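Local coordinates for Blr3880 protein (Bradyrhizobium japonicum, PDB 2OOD), which probably catalyses the zinc-dependent hydrolytic deamination of guanine to xanthine and ammonia, the single step from guanine to xanthine in purine breakdown, at residues E151-R156 against G197-A202; A211-L216 against V247-C252; F307-A312 against N370-Y375. One frame throughout, in Å; residues are numbered along the deposited sequence.

Contact 1 (E151-R156 against G197-A202)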
# COMPACT_ATOMS: atom_id res chain seq x y z
N GLU A 151 7.07 1.46 -31.18
CA GLU A 151 6.61 2.54 -32.04
C GLU A 151 5.87 3.66 -31.33
O GLU A 151 6.08 4.84 -31.65
CB GLU A 151 5.79 1.95 -33.19
CG GLU A 151 6.69 1.54 -34.36
CD GLU A 151 6.09 0.46 -35.24
OE1 GLU A 151 4.89 0.54 -35.57
OE2 GLU A 151 6.84 -0.47 -35.63
N GLU A 152 5.01 3.33 -30.37
CA GLU A 152 4.29 4.36 -29.63
C GLU A 152 5.27 5.06 -28.70
O GLU A 152 5.08 6.21 -28.33
CB GLU A 152 3.15 3.74 -28.82
CG GLU A 152 2.41 4.72 -27.94
CD GLU A 152 1.82 5.89 -28.72
OE1 GLU A 152 1.83 5.84 -29.97
OE2 GLU A 152 1.34 6.85 -28.09
N ALA A 153 6.34 4.36 -28.34
CA ALA A 153 7.36 4.93 -27.47
C ALA A 153 8.13 5.96 -28.27
O ALA A 153 8.58 6.97 -27.73
CB ALA A 153 8.30 3.84 -26.96
N SER A 154 8.26 5.71 -29.57
CA SER A 154 8.97 6.64 -30.45
C SER A 154 8.21 7.95 -30.62
O SER A 154 8.80 9.03 -30.57
CB SER A 154 9.19 5.99 -31.81
OG SER A 154 10.07 4.89 -31.70
N ARG A 155 6.89 7.87 -30.84
CA ARG A 155 6.08 9.06 -31.02
C ARG A 155 6.19 10.00 -29.82
O ARG A 155 6.13 11.23 -29.97
CB ARG A 155 4.62 8.68 -31.25
CG ARG A 155 4.40 7.76 -32.44
CD ARG A 155 2.94 7.42 -32.61
NE ARG A 155 2.78 6.35 -33.57
CZ ARG A 155 2.67 5.06 -33.26
NH1 ARG A 155 2.71 4.68 -31.99
NH2 ARG A 155 2.56 4.15 -34.22
N ARG A 156 6.34 9.42 -28.64
CA ARG A 156 6.47 10.21 -27.43
C ARG A 156 7.95 10.43 -27.13
O ARG A 156 8.32 11.21 -26.26
CB ARG A 156 5.79 9.50 -26.26
CG ARG A 156 4.45 8.89 -26.62
CD ARG A 156 3.56 8.69 -25.41
NE ARG A 156 2.40 7.85 -25.72
CZ ARG A 156 1.38 7.67 -24.90
NH1 ARG A 156 1.36 8.26 -23.71
NH2 ARG A 156 0.37 6.88 -25.25
N GLY A 197 16.80 5.75 -32.04
CA GLY A 197 16.12 6.73 -31.22
C GLY A 197 16.47 6.38 -29.79
O GLY A 197 17.63 6.05 -29.52
N ARG A 198 15.50 6.43 -28.88
CA ARG A 198 15.78 6.10 -27.49
C ARG A 198 15.37 4.66 -27.15
O ARG A 198 15.35 4.29 -25.98
CB ARG A 198 15.07 7.07 -26.55
CG ARG A 198 15.43 8.53 -26.77
CD ARG A 198 14.63 9.45 -25.85
NE ARG A 198 15.20 9.53 -24.51
CZ ARG A 198 14.55 10.03 -23.46
NH1 ARG A 198 13.31 10.47 -23.60
NH2 ARG A 198 15.14 10.08 -22.26
N ASN A 199 15.03 3.86 -28.16
CA ASN A 199 14.64 2.47 -27.93
C ASN A 199 15.84 1.54 -27.70
O ASN A 199 16.82 1.59 -28.44
CB ASN A 199 13.84 1.93 -29.12
CG ASN A 199 12.46 2.55 -29.23
OD1 ASN A 199 11.75 2.70 -28.23
ND2 ASN A 199 12.06 2.90 -30.45
N LEU A 200 15.74 0.68 -26.68
CA LEU A 200 16.80 -0.28 -26.34
C LEU A 200 16.16 -1.67 -26.26
O LEU A 200 15.10 -1.83 -25.67
CB LEU A 200 17.43 0.09 -25.00
CG LEU A 200 18.11 1.46 -24.98
CD1 LEU A 200 18.57 1.79 -23.58
CD2 LEU A 200 19.28 1.47 -25.94
N TYR A 201 16.81 -2.66 -26.86
CA TYR A 201 16.26 -4.02 -26.88
C TYR A 201 16.81 -4.95 -25.79
O TYR A 201 18.00 -4.94 -25.48
CB TYR A 201 16.51 -4.67 -28.23
CG TYR A 201 15.66 -5.89 -28.45
CD1 TYR A 201 14.36 -5.79 -28.90
CD2 TYR A 201 16.15 -7.16 -28.16
CE1 TYR A 201 13.55 -6.91 -29.06
CE2 TYR A 201 15.34 -8.29 -28.31
CZ TYR A 201 14.04 -8.16 -28.75
OH TYR A 201 13.23 -9.27 -28.87
N ALA A 202 15.94 -5.79 -25.24
CA ALA A 202 16.36 -6.73 -24.21
C ALA A 202 15.96 -8.15 -24.56
O ALA A 202 14.77 -8.43 -24.76
CB ALA A 202 15.76 -6.34 -22.87
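Ala-153 and Ser-154, near the C-terminal end of helix 143-156, pack against Asn-199, the residue that opens strand 199-205, in a small helix-on-strand contact that buries 102 Å² over both sides. The whole exchange runs through one primary amide. Asn-199 has CG anti to its own carbonyl carbon (chi1 -70°), which leaves the amide reaching out to the helix with its two ends sorted: OD1 lies 3.8 Å from the methyl CB of Ala-153, while ND2 comes within 3.1 Å of Ser-154 OG. The main polar partner of Ser-154 OG is the carbonyl of Phe-150, one turn back in the same helix, and Asn-199 ND2 also makes a weak hydrogen bond to that oxygen, so serine and amide gather at one backbone acceptor. Another flank of the helix, carrying Glu-152 and Arg-156, packs against helix 113-129. A helix of the outer layer seated beside the start of a parallel strand, at the end remote from the metal site, is the packing of the amidohydrolase TIM barrel.

Contact 2 (A211-L216 against V247-C252)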
# COMPACT_ATOMS: atom_id res chain seq x y z
N ALA A 211 11.19 -21.88 -19.65
CA ALA A 211 12.18 -21.84 -20.73
C ALA A 211 13.00 -23.12 -20.88
O ALA A 211 13.85 -23.42 -20.04
CB ALA A 211 13.10 -20.66 -20.51
N SER A 212 12.75 -23.86 -21.96
CA SER A 212 13.50 -25.08 -22.21
C SER A 212 14.95 -24.70 -22.47
O SER A 212 15.24 -23.56 -22.85
CB SER A 212 12.96 -25.79 -23.46
OG SER A 212 13.59 -25.28 -24.63
N PRO A 213 15.88 -25.64 -22.27
CA PRO A 213 17.29 -25.30 -22.50
C PRO A 213 17.56 -24.84 -23.94
O PRO A 213 18.59 -24.22 -24.20
CB PRO A 213 18.03 -26.59 -22.12
CG PRO A 213 17.02 -27.65 -22.35
CD PRO A 213 15.75 -27.03 -21.82
N GLU A 214 16.65 -25.14 -24.87
CA GLU A 214 16.85 -24.69 -26.25
C GLU A 214 16.56 -23.18 -26.32
O GLU A 214 17.32 -22.42 -26.93
CB GLU A 214 15.94 -25.42 -27.24
CG GLU A 214 16.13 -26.93 -27.28
CD GLU A 214 15.18 -27.65 -26.33
OE1 GLU A 214 13.94 -27.60 -26.58
OE2 GLU A 214 15.67 -28.24 -25.32
N LEU A 215 15.45 -22.78 -25.70
CA LEU A 215 15.05 -21.38 -25.67
C LEU A 215 16.15 -20.53 -25.02
O LEU A 215 16.49 -19.45 -25.50
CB LEU A 215 13.74 -21.21 -24.91
CG LEU A 215 13.20 -19.79 -24.79
CD1 LEU A 215 13.01 -19.20 -26.17
CD2 LEU A 215 11.89 -19.79 -24.02
N LEU A 216 16.71 -21.03 -23.92
CA LEU A 216 17.77 -20.29 -23.24
C LEU A 216 19.05 -20.32 -24.07
O LEU A 216 19.85 -19.39 -24.01
CB LEU A 216 18.03 -20.86 -21.85
CG LEU A 216 16.92 -20.61 -20.83
CD1 LEU A 216 17.24 -21.35 -19.54
CD2 LEU A 216 16.79 -19.13 -20.57
N VAL A 247 13.74 -28.53 -11.06
CA VAL A 247 13.22 -29.79 -11.57
C VAL A 247 13.32 -29.71 -13.10
O VAL A 247 13.85 -30.62 -13.75
CB VAL A 247 11.74 -30.03 -11.13
CG1 VAL A 247 11.17 -31.25 -11.83
CG2 VAL A 247 11.70 -30.24 -9.63
N GLU A 248 12.83 -28.61 -13.68
CA GLU A 248 12.88 -28.40 -15.13
C GLU A 248 14.33 -28.27 -15.62
O GLU A 248 14.61 -28.38 -16.82
CB GLU A 248 12.13 -27.12 -15.51
CG GLU A 248 10.68 -27.03 -15.06
CD GLU A 248 9.74 -27.84 -15.93
OE1 GLU A 248 9.92 -27.80 -17.18
OE2 GLU A 248 8.82 -28.50 -15.38
N HIS A 249 15.24 -28.00 -14.68
CA HIS A 249 16.66 -27.85 -14.98
C HIS A 249 17.45 -28.62 -13.92
O HIS A 249 18.09 -28.02 -13.03
CB HIS A 249 17.05 -26.37 -14.98
CG HIS A 249 16.42 -25.59 -16.09
ND1 HIS A 249 16.79 -25.74 -17.41
CD2 HIS A 249 15.41 -24.70 -16.08
CE1 HIS A 249 16.03 -24.97 -18.17
NE2 HIS A 249 15.18 -24.32 -17.39
N PRO A 250 17.41 -29.95 -14.01
CA PRO A 250 18.07 -30.91 -13.11
C PRO A 250 19.58 -30.79 -13.03
O PRO A 250 20.20 -31.19 -12.05
CB PRO A 250 17.63 -32.26 -13.67
CG PRO A 250 17.54 -32.00 -15.13
CD PRO A 250 16.85 -30.65 -15.18
N ASP A 251 20.18 -30.20 -14.06
CA ASP A 251 21.62 -30.06 -14.10
C ASP A 251 22.16 -28.75 -13.55
O ASP A 251 23.32 -28.40 -13.83
CB ASP A 251 22.10 -30.23 -15.54
CG ASP A 251 21.41 -29.27 -16.49
OD1 ASP A 251 20.15 -29.28 -16.54
OD2 ASP A 251 22.13 -28.50 -17.18
N CYS A 252 21.35 -28.02 -12.78
CA CYS A 252 21.78 -26.74 -12.21
C CYS A 252 21.55 -26.68 -10.69
O CYS A 252 20.55 -27.18 -10.18
CB CYS A 252 21.06 -25.58 -12.92
SG CYS A 252 21.66 -25.22 -14.64
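The imidazole of His-249 meets 211-216 along its edge: Ala-211 O lies in the ring plane, and Pro-213 N and Ser-212 C also sit near that plane, while Leu-216 approaches obliquely, its CD1 4.1 Å from His-249 CE1. The bond from His-249 NE2 to Ala-211 O is 3.1 Å long but weak, since its N-H...O angle is only 123°. A second weak bond, to the carbonyl of Ala-208, shares this ring nitrogen. Beside them the CD of Pro-213 stands 4.2 Å from His-249 CE1, and Val-258 of helix 255-260 touches both Leu-216 and the histidine. In the TIM-barrel fold this is the side where the strands end and the pocket opens, and the side chain of Ala-211 is about 10 Å from the bound guanine. Here the chain leaves strand 199-205 and turns into helix 213-225, whose N-cap is Ser-212. Its OG, hydrogen-bonded to Asp-168, accepts from Leu-215 N at 3.3 Å in a nearly straight bond (166°) and more weakly from Glu-214 N. His-249, the residue leaving helix 239-248 for a type I turn, has CG anti to its carbonyl carbon (chi1 -66°), which sends the CE1-NE2 end of its ring to 211-216.

Contact 3 (F307-A312 against N370-Y375)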
# COMPACT_ATOMS: atom_id res chain seq x y z
N PHE A 307 11.71 -9.31 0.12
CA PHE A 307 13.00 -9.19 -0.54
C PHE A 307 14.01 -8.70 0.49
O PHE A 307 13.75 -7.74 1.20
CB PHE A 307 12.90 -8.19 -1.69
CG PHE A 307 14.21 -7.91 -2.36
CD1 PHE A 307 14.80 -8.85 -3.19
CD2 PHE A 307 14.86 -6.70 -2.16
CE1 PHE A 307 16.03 -8.59 -3.80
CE2 PHE A 307 16.09 -6.43 -2.77
CZ PHE A 307 16.67 -7.38 -3.59
N ARG A 308 15.17 -9.34 0.55
CA ARG A 308 16.20 -8.96 1.51
C ARG A 308 16.99 -7.75 1.04
O ARG A 308 18.13 -7.85 0.59
CB ARG A 308 17.12 -10.16 1.77
CG ARG A 308 16.39 -11.36 2.39
CD ARG A 308 17.12 -12.66 2.12
NE ARG A 308 18.46 -12.66 2.69
CZ ARG A 308 19.48 -13.35 2.21
NH1 ARG A 308 19.35 -14.09 1.12
NH2 ARG A 308 20.65 -13.30 2.82
N LEU A 309 16.37 -6.59 1.16
CA LEU A 309 16.96 -5.33 0.75
C LEU A 309 18.32 -5.07 1.40
O LEU A 309 19.26 -4.62 0.74
CB LEU A 309 16.00 -4.18 1.08
CG LEU A 309 16.42 -2.76 0.73
CD1 LEU A 309 16.77 -2.67 -0.75
CD2 LEU A 309 15.30 -1.81 1.09
N GLY A 310 18.43 -5.37 2.69
CA GLY A 310 19.68 -5.15 3.40
C GLY A 310 20.85 -5.99 2.91
O GLY A 310 22.01 -5.60 3.09
N ARG A 311 20.57 -7.13 2.29
CA ARG A 311 21.62 -8.01 1.79
C ARG A 311 22.13 -7.54 0.43
O ARG A 311 23.34 -7.56 0.18
CB ARG A 311 21.10 -9.45 1.67
CG ARG A 311 22.18 -10.50 1.40
CD ARG A 311 22.68 -11.13 2.70
NE ARG A 311 23.42 -10.19 3.53
CZ ARG A 311 24.64 -9.74 3.24
NH1 ARG A 311 25.26 -10.17 2.13
NH2 ARG A 311 25.24 -8.86 4.04
N ALA A 312 21.22 -7.14 -0.44
CA ALA A 312 21.59 -6.67 -1.77
C ALA A 312 22.41 -5.38 -1.70
O ALA A 312 23.20 -5.10 -2.59
CB ALA A 312 20.34 -6.45 -2.60
N ASN A 370 18.00 -1.57 5.83
CA ASN A 370 16.65 -1.88 5.38
C ASN A 370 15.71 -0.69 5.54
O ASN A 370 14.57 -0.73 5.08
CB ASN A 370 16.11 -3.10 6.15
CG ASN A 370 16.35 -4.41 5.41
OD1 ASN A 370 15.71 -4.68 4.39
ND2 ASN A 370 17.26 -5.23 5.92
N LYS A 371 16.18 0.37 6.19
CA LYS A 371 15.37 1.56 6.39
C LYS A 371 15.41 2.38 5.10
O LYS A 371 16.45 2.90 4.74
CB LYS A 371 15.92 2.39 7.53
CG LYS A 371 15.89 1.71 8.88
CD LYS A 371 16.41 2.65 9.94
CE LYS A 371 16.30 2.05 11.32
NZ LYS A 371 16.84 2.98 12.35
N LEU A 372 14.27 2.48 4.42
CA LEU A 372 14.24 3.23 3.17
C LEU A 372 13.97 4.71 3.40
O LEU A 372 12.83 5.14 3.44
CB LEU A 372 13.18 2.65 2.23
CG LEU A 372 13.41 2.96 0.75
CD1 LEU A 372 14.70 2.30 0.28
CD2 LEU A 372 12.23 2.47 -0.07
N SER A 373 15.04 5.48 3.55
CA SER A 373 14.90 6.92 3.78
C SER A 373 14.45 7.58 2.49
O SER A 373 14.46 6.96 1.43
CB SER A 373 16.25 7.51 4.21
OG SER A 373 17.23 7.34 3.20
N PRO A 374 14.02 8.85 2.57
CA PRO A 374 13.59 9.52 1.34
C PRO A 374 14.78 9.63 0.40
O PRO A 374 14.62 9.70 -0.81
CB PRO A 374 13.07 10.86 1.83
CG PRO A 374 13.85 11.10 3.07
CD PRO A 374 13.83 9.74 3.73
N TYR A 375 15.99 9.62 0.96
CA TYR A 375 17.21 9.70 0.17
C TYR A 375 17.44 8.41 -0.59
O TYR A 375 17.70 8.42 -1.79
CB TYR A 375 18.41 9.97 1.07
CG TYR A 375 18.42 11.35 1.67
CD1 TYR A 375 18.86 12.45 0.95
CD2 TYR A 375 17.98 11.55 2.97
CE1 TYR A 375 18.87 13.72 1.52
CE2 TYR A 375 17.99 12.81 3.54
CZ TYR A 375 18.44 13.89 2.82
OH TYR A 375 18.45 15.14 3.41
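Leu-309 and Gly-310 meet Asn-370 and Leu-372 where the short helix 309-312 lies against the link between helices 364-369 and 374-380. The approach begins at Phe-307, whose ring stacks on Phe-294 and whose carbonyl takes a bond from Leu-309 N, closing an inverse gamma turn centred on Arg-308, the N-cap of the little helix. At Leu-309 the side chain swings out with CG opposite the backbone N (chi1 -180°), and it runs alongside Asn-370, the two side chains pointing opposite ways. Its CB lies 3.4 Å from Asn-370 OD1, and farther out its CD2 rests 4.2 Å from Leu-372 CD1, the one apolar pairing across the interface. Gly-310 comes next and supplies the polar link: its N donates to Asn-370 OD1 over 3.3 Å, a weak bond bent to 133°. Lacking a CB, this glycine also lets the amide settle close to its backbone, with Asn-370 ND2 3.5 Å from Gly-310 CA. Arg-311 follows, and its NE forms a salt bridge with Glu-366 of the helix that leads into Asn-370. The amide has stronger partners outside: OD1 accepts from Asn-349 ND2, and ND2 donates to the carbonyl of Glu-366. A leucine in place of Asn-370 would probably leave the Asn-349 amide, the Gly-310 N-H and the Glu-366 carbonyl each without this mate in a buried setting. These two outside partners, a donor at the oxygen and an acceptor at the nitrogen, are consistent with the modelled flip, and one buried asparagine thereby ties together three separate parts of the chain.

How the contacts relate
The three contacts follow one another in series along the chain, each closing before the next opens, and all fall in the amidohydrolase region with its TIM barrel. Their centres are nearly equidistant, 31 to 32 Å apart, and none touches another; the nearest atoms, between contacts 1 and 2, are about 10 Å apart. Those two share a consecutive strand and helix, 199-205 and 213-225: contact 1 sits where the strand begins, contact 2 beyond its end, nearer the guanine pocket. Contact 3 lies across the chain's centre from contact 1, joining the region between strands 291-294 and 320-323 to the link between helices 364-369 and 374-380. Contacts 1 and 2 thus hold the two ends of one strand-to-helix unit, while contact 3 ties a later part of the chain together well away from both.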